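Local coordinates for protein intracellular serine protease (Bacillus licheniformis, PDB 4ZOQ) that probably cleaves peptide bonds as a subtilisin-family serine endopeptidase that acts on lanthipeptides, this chain being its N-terminal prodomain, at residues 30-35 / 63-68; 51-56 / 71-76. All coordinates share one frame; numbering follows the deposited sequence.

Interaction 1. Residues 30-35 / 63-68; sequences EQYLLL and FAKVTG
Tyr32 and Lys65 face each other as an antiparallel non-hydrogen-bonded pair, and their side chains run side by side in the same direction. Lys65 CG stands anti to the backbone N (chi1 160°), which sets it beside Tyr32 CE2. Lys65 CB touches the tyrosine ring at Tyr32 CE2, 3.4 Å away, and Lys65 CD lies 3.7 Å from Tyr32 OH. The chain then bends at chi3 and chi4. Phe63 lies on the same face of the sheet. The planes of its ring and the Tyr32 ring are 15° apart, but with centroids 6.0 Å apart the rings are displaced too far to stack. Between these two residues the nearest atoms are Phe63 CZ and Tyr32 CB, 4.0 Å apart. Leu34 crosses Phe63 at about a right angle, with Leu34 CD1 3.7 Å from Phe63 CB.

Gln31, Leu33, Ala64 and Val66 occupy the other face, which helix 70-80 covers. There Leu33 CD1 meets Val66 CG1 at 3.8 Å, the two side chains again crossing at about a right angle. Paired backbone hydrogen bonds link Gln31 with Val66 and Leu33 with Ala64; Leu33 N to Ala64 O measures 2.8 Å.

The first face packs on the protease chain, where Tyr32 meets Tyr117, Leu34 packs on Arg157 and Phe63 on Ala154. The pairing therefore gives a largely apolar face to the prodomain core and an aromatic, partly polar one to the enzyme.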
loop_
_atom_site.group_PDB
_atom_site.type_symbol
_atom_site.label_atom_id
_atom_site.label_comp_id
_atom_site.label_asym_id
_atom_site.label_seq_id
_atom_site.Cartn_x
_atom_site.Cartn_y
_atom_site.Cartn_z
ATOM N N GLU A 30 24.807 12.012 -5.772
ATOM C CA GLU A 30 23.461 11.435 -5.844
ATOM C C GLU A 30 22.395 12.290 -6.569
ATOM O O GLU A 30 21.918 13.287 -6.035
ATOM C CB GLU A 30 22.942 11.112 -4.445
ATOM C CG GLU A 30 21.530 10.529 -4.481
ATOM C CD GLU A 30 21.098 9.917 -3.164
ATOM O OE1 GLU A 30 21.847 10.038 -2.166
ATOM O OE2 GLU A 30 19.990 9.338 -3.124
ATOM N N GLN A 31 22.082 11.926 -7.811
ATOM C CA GLN A 31 20.955 12.505 -8.545
ATOM C C GLN A 31 20.100 11.449 -9.261
ATOM O O GLN A 31 20.364 10.252 -9.157
ATOM C CB GLN A 31 21.430 13.549 -9.550
ATOM C CG GLN A 31 22.419 14.511 -8.968
ATOM C CD GLN A 31 22.823 15.559 -9.953
ATOM O OE1 GLN A 31 23.007 16.719 -9.593
ATOM N NE2 GLN A 31 22.938 15.172 -11.209
ATOM N N TYR A 32 19.061 11.902 -9.963
ATOM C CA TYR A 32 18.118 10.996 -10.617
ATOM C C TYR A 32 17.822 11.424 -12.051
ATOM O O TYR A 32 17.771 12.623 -12.368
ATOM C CB TYR A 32 16.803 10.898 -9.829
ATOM C CG TYR A 32 16.931 10.229 -8.480
ATOM C CD1 TYR A 32 17.214 10.972 -7.332
ATOM C CD2 TYR A 32 16.773 8.854 -8.350
ATOM C CE1 TYR A 32 17.347 10.350 -6.092
ATOM C CE2 TYR A 32 16.894 8.228 -7.109
ATOM C CZ TYR A 32 17.185 8.980 -5.993
ATOM O OH TYR A 32 17.301 8.353 -4.777
ATOM N N LEU A 33 17.612 10.435 -12.912
ATOM C CA LEU A 33 17.400 10.679 -14.327
ATOM C C LEU A 33 16.190 9.944 -14.885
ATOM O O LEU A 33 15.966 8.771 -14.586
ATOM C CB LEU A 33 18.636 10.250 -15.137
ATOM C CG LEU A 33 19.857 11.137 -15.348
ATOM C CD1 LEU A 33 21.035 10.280 -15.727
ATOM C CD2 LEU A 33 19.575 12.112 -16.461
ATOM N N LEU A 34 15.451 10.622 -15.749
ATOM C CA LEU A 34 14.368 9.989 -16.450
ATOM C C LEU A 34 14.634 10.097 -17.953
ATOM O O LEU A 34 14.663 11.194 -18.501
ATOM C CB LEU A 34 13.020 10.611 -16.068
ATOM C CG LEU A 34 11.880 9.861 -16.748
ATOM C CD1 LEU A 34 11.870 8.400 -16.287
ATOM C CD2 LEU A 34 10.537 10.524 -16.461
ATOM N N LEU A 35 14.909 8.972 -18.612
ATOM C CA LEU A 35 15.100 8.974 -20.065
ATOM C C LEU A 35 13.787 9.264 -20.789
ATOM O O LEU A 35 12.719 8.862 -20.343
ATOM C CB LEU A 35 15.664 7.622 -20.545
ATOM C CG LEU A 35 16.935 7.044 -19.921
ATOM C CD1 LEU A 35 17.051 5.569 -20.218
ATOM C CD2 LEU A 35 18.155 7.758 -20.463
ATOM N N PHE A 63 14.203 5.096 -15.546
ATOM C CA PHE A 63 14.441 6.009 -14.445
ATOM C C PHE A 63 15.618 5.518 -13.616
ATOM O O PHE A 63 15.632 4.380 -13.134
ATOM C CB PHE A 63 13.150 6.140 -13.612
ATOM C CG PHE A 63 13.196 7.208 -12.551
ATOM C CD1 PHE A 63 13.390 8.537 -12.878
ATOM C CD2 PHE A 63 13.001 6.874 -11.213
ATOM C CE1 PHE A 63 13.423 9.513 -11.898
ATOM C CE2 PHE A 63 13.028 7.852 -10.229
ATOM C CZ PHE A 63 13.240 9.175 -10.578
ATOM N N ALA A 64 16.600 6.383 -13.426
ATOM C CA ALA A 64 17.860 5.926 -12.874
ATOM C C ALA A 64 18.345 6.760 -11.705
ATOM O O ALA A 64 18.152 7.968 -11.673
ATOM C CB ALA A 64 18.924 5.902 -13.969
ATOM N N LYS A 65 19.011 6.114 -10.764
ATOM C CA LYS A 65 19.666 6.866 -9.713
ATOM C C LYS A 65 21.165 6.842 -10.009
ATOM O O LYS A 65 21.768 5.787 -10.207
ATOM C CB LYS A 65 19.356 6.294 -8.319
ATOM C CG LYS A 65 20.349 6.710 -7.228
ATOM C CD LYS A 65 20.024 6.090 -5.864
ATOM C CE LYS A 65 20.005 4.583 -5.908
ATOM N NZ LYS A 65 21.321 3.980 -6.269
ATOM N N VAL A 66 21.757 8.020 -10.097
ATOM C CA VAL A 66 23.165 8.105 -10.438
ATOM C C VAL A 66 23.913 8.608 -9.212
ATOM O O VAL A 66 23.549 9.605 -8.593
ATOM C CB VAL A 66 23.425 9.017 -11.667
ATOM C CG1 VAL A 66 22.797 8.416 -12.910
ATOM C CG2 VAL A 66 22.879 10.399 -11.437
ATOM N N THR A 67 24.944 7.867 -8.839
ATOM C CA THR A 67 25.755 8.198 -7.684
ATOM C C THR A 67 27.199 8.109 -8.119
ATOM O O THR A 67 27.549 7.325 -8.997
ATOM C CB THR A 67 25.509 7.251 -6.485
ATOM O OG1 THR A 67 25.899 5.914 -6.833
ATOM C CG2 THR A 67 24.032 7.249 -6.095
ATOM N N GLY A 68 28.036 8.944 -7.528
ATOM C CA GLY A 68 29.444 8.962 -7.862
ATOM C C GLY A 68 30.093 10.161 -7.209
ATOM O O GLY A 68 29.669 10.586 -6.133
#

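Interaction 2. Residues 51-56 / 71-76; sequences FHIHAD and QKLAPF
The backbone CA of Phe76, in a helix, sits over the centre of the Phe51 ring. This CH-pi contact measures 4.1 Å from Phe76 CA to the centroid of the Phe51 ring, only 5° off the ring normal. Pro75 CB touches the same ring at Phe51 CE2, and Lys72 CG lies at its edge, in plane. Ile53 CD1 makes a second CH-pi contact. It lies over one face of the Phe76 ring, 3.6 Å from that ring's centroid. Ile53 CG1 takes the crowded position between the backbone N and the carbonyl carbon (chi1 61°), which sets it 4.0 Å from Phe76 CG, with CD1 beyond it over the face.

His52 has positive phi and is the C-prime residue of the Schellman motif that ends helix 41-49. The contact thus joins the end of one prodomain helix to helix 70-80 on the same side of a ferredoxin-like sheet.

Lys72 NZ makes a weak hydrogen bond to His52 O, at 3.1 Å, beside the edge of the histidine ring. An alanine here would probably open a gap at the edge of the Phe51 ring and leave His52 O without this donor. Phe76 also packs on Leu44 and Thr47 of helix 41-49.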
loop_
_atom_site.group_PDB
_atom_site.type_symbol
_atom_site.label_atom_id
_atom_site.label_comp_id
_atom_site.label_asym_id
_atom_site.label_seq_id
_atom_site.Cartn_x
_atom_site.Cartn_y
_atom_site.Cartn_z
ATOM N N PHE A 51 32.540 7.814 -16.946
ATOM C CA PHE A 51 32.733 8.862 -15.958
ATOM C C PHE A 51 32.726 8.278 -14.575
ATOM O O PHE A 51 32.355 8.957 -13.673
ATOM C CB PHE A 51 31.648 9.942 -16.044
ATOM C CG PHE A 51 31.720 10.808 -17.272
ATOM C CD1 PHE A 51 31.156 10.410 -18.484
ATOM C CD2 PHE A 51 32.312 12.065 -17.198
ATOM C CE1 PHE A 51 31.226 11.248 -19.616
ATOM C CE2 PHE A 51 32.388 12.888 -18.314
ATOM C CZ PHE A 51 31.850 12.486 -19.512
ATOM N N HIS A 52 33.002 6.988 -14.441
ATOM C CA HIS A 52 33.071 6.304 -13.145
ATOM C C HIS A 52 31.972 6.705 -12.156
ATOM O O HIS A 52 32.228 6.973 -10.973
ATOM C CB HIS A 52 34.466 6.521 -12.533
ATOM C CG HIS A 52 34.787 5.604 -11.376
ATOM N ND1 HIS A 52 34.709 4.226 -11.448
ATOM C CD2 HIS A 52 35.150 5.891 -10.107
ATOM C CE1 HIS A 52 35.030 3.704 -10.274
ATOM N NE2 HIS A 52 35.298 4.694 -9.441
ATOM N N ILE A 53 30.746 6.756 -12.657
ATOM C CA ILE A 53 29.634 7.046 -11.782
ATOM C C ILE A 53 28.697 5.854 -11.871
ATOM O O ILE A 53 28.531 5.239 -12.937
ATOM C CB ILE A 53 28.879 8.385 -12.143
ATOM C CG1 ILE A 53 28.272 8.350 -13.539
ATOM C CG2 ILE A 53 29.748 9.629 -11.969
ATOM C CD1 ILE A 53 26.783 8.067 -13.504
ATOM N N HIS A 54 28.121 5.465 -10.745
ATOM C CA HIS A 54 27.182 4.371 -10.843
ATOM C C HIS A 54 25.728 4.789 -10.971
ATOM O O HIS A 54 25.151 5.494 -10.143
ATOM C CB HIS A 54 27.423 3.327 -9.766
ATOM C CG HIS A 54 26.230 2.508 -9.448
ATOM N ND1 HIS A 54 26.182 1.158 -9.756
ATOM C CD2 HIS A 54 25.236 2.709 -8.552
ATOM C CE1 HIS A 54 25.065 0.647 -9.266
ATOM N NE2 HIS A 54 24.492 1.564 -8.512
ATOM N N ALA A 55 25.185 4.313 -12.089
ATOM C CA ALA A 55 23.826 4.530 -12.526
ATOM C C ALA A 55 23.002 3.261 -12.382
ATOM O O ALA A 55 23.266 2.229 -13.020
ATOM C CB ALA A 55 23.815 4.991 -13.970
ATOM N N ASP A 56 21.982 3.361 -11.541
ATOM C CA ASP A 56 21.094 2.249 -11.262
ATOM C C ASP A 56 19.793 2.545 -11.960
ATOM O O ASP A 56 19.092 3.473 -11.591
ATOM C CB ASP A 56 20.878 2.092 -9.765
ATOM C CG ASP A 56 20.089 0.847 -9.411
ATOM O OD1 ASP A 56 19.531 0.205 -10.330
ATOM O OD2 ASP A 56 19.976 0.545 -8.197
ATOM N N GLN A 71 31.754 16.294 -8.705
ATOM C CA GLN A 71 32.317 17.118 -9.756
ATOM C C GLN A 71 31.980 16.528 -11.085
ATOM O O GLN A 71 31.853 17.227 -12.079
ATOM C CB GLN A 71 33.819 17.239 -9.614
ATOM C CG GLN A 71 34.226 18.642 -9.207
ATOM C CD GLN A 71 35.708 18.779 -8.953
ATOM O OE1 GLN A 71 36.121 19.059 -7.826
ATOM N NE2 GLN A 71 36.522 18.590 -9.996
ATOM N N LYS A 72 31.939 15.211 -11.106
ATOM C CA LYS A 72 31.725 14.476 -12.336
ATOM C C LYS A 72 30.277 14.164 -12.706
ATOM O O LYS A 72 30.020 13.711 -13.822
ATOM C CB LYS A 72 32.581 13.242 -12.247
ATOM C CG LYS A 72 32.782 12.405 -13.450
ATOM C CD LYS A 72 33.802 11.425 -12.955
ATOM C CE LYS A 72 33.176 10.646 -11.781
ATOM N NZ LYS A 72 34.008 9.555 -11.164
ATOM N N LEU A 73 29.337 14.420 -11.797
ATOM C CA LEU A 73 27.926 14.316 -12.152
ATOM C C LEU A 73 27.549 15.353 -13.214
ATOM O O LEU A 73 26.779 15.053 -14.119
ATOM C CB LEU A 73 27.020 14.467 -10.921
ATOM C CG LEU A 73 27.058 13.299 -9.925
ATOM C CD1 LEU A 73 26.379 13.639 -8.600
ATOM C CD2 LEU A 73 26.447 12.042 -10.519
ATOM N N ALA A 74 28.130 16.546 -13.148
ATOM C CA ALA A 74 27.833 17.586 -14.144
ATOM C C ALA A 74 28.350 17.299 -15.569
ATOM O O ALA A 74 27.591 17.475 -16.529
ATOM C CB ALA A 74 28.353 18.949 -13.662
ATOM N N PRO A 75 29.621 16.846 -15.724
ATOM C CA PRO A 75 30.074 16.459 -17.073
ATOM C C PRO A 75 29.401 15.196 -17.589
ATOM O O PRO A 75 29.282 15.008 -18.807
ATOM C CB PRO A 75 31.568 16.174 -16.897
ATOM C CG PRO A 75 31.922 16.593 -15.546
ATOM C CD PRO A 75 30.710 16.789 -14.739
ATOM N N PHE A 76 28.908 14.373 -16.666
ATOM C CA PHE A 76 28.218 13.158 -17.054
ATOM C C PHE A 76 26.869 13.554 -17.580
ATOM O O PHE A 76 26.436 13.060 -18.611
ATOM C CB PHE A 76 28.059 12.221 -15.859
ATOM C CG PHE A 76 26.978 11.189 -16.042
ATOM C CD1 PHE A 76 27.027 10.270 -17.075
ATOM C CD2 PHE A 76 25.878 11.183 -15.197
ATOM C CE1 PHE A 76 26.015 9.333 -17.248
ATOM C CE2 PHE A 76 24.866 10.259 -15.359
ATOM C CZ PHE A 76 24.931 9.325 -16.390
#

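Interaction 1 lies near the middle of the sheet and is held by regular backbone pairing. It is partly buried: Leu33, Leu34, Phe63, Ala64 and Val66 are buried, Glu30 exposed. Interaction 2, at the helical side, has no strand pairing between its segments and depends on side-chain packing. Its Ile53, Leu73 and Phe76 are buried, while His52 is exposed. The contacts meet through neighbouring strands 63-67 and 54-58: Thr67 pairs with His54, and Lys65 with Asp56. Val66 packs on Ile53, Leu73 and Phe76, so both share one apolar core. Interaction 1 reaches the protease chain through several residues. Segment 51-56 reaches it through Asp56, outside the packing with helix 70-80, by a salt bridge to Lys121 of that chain.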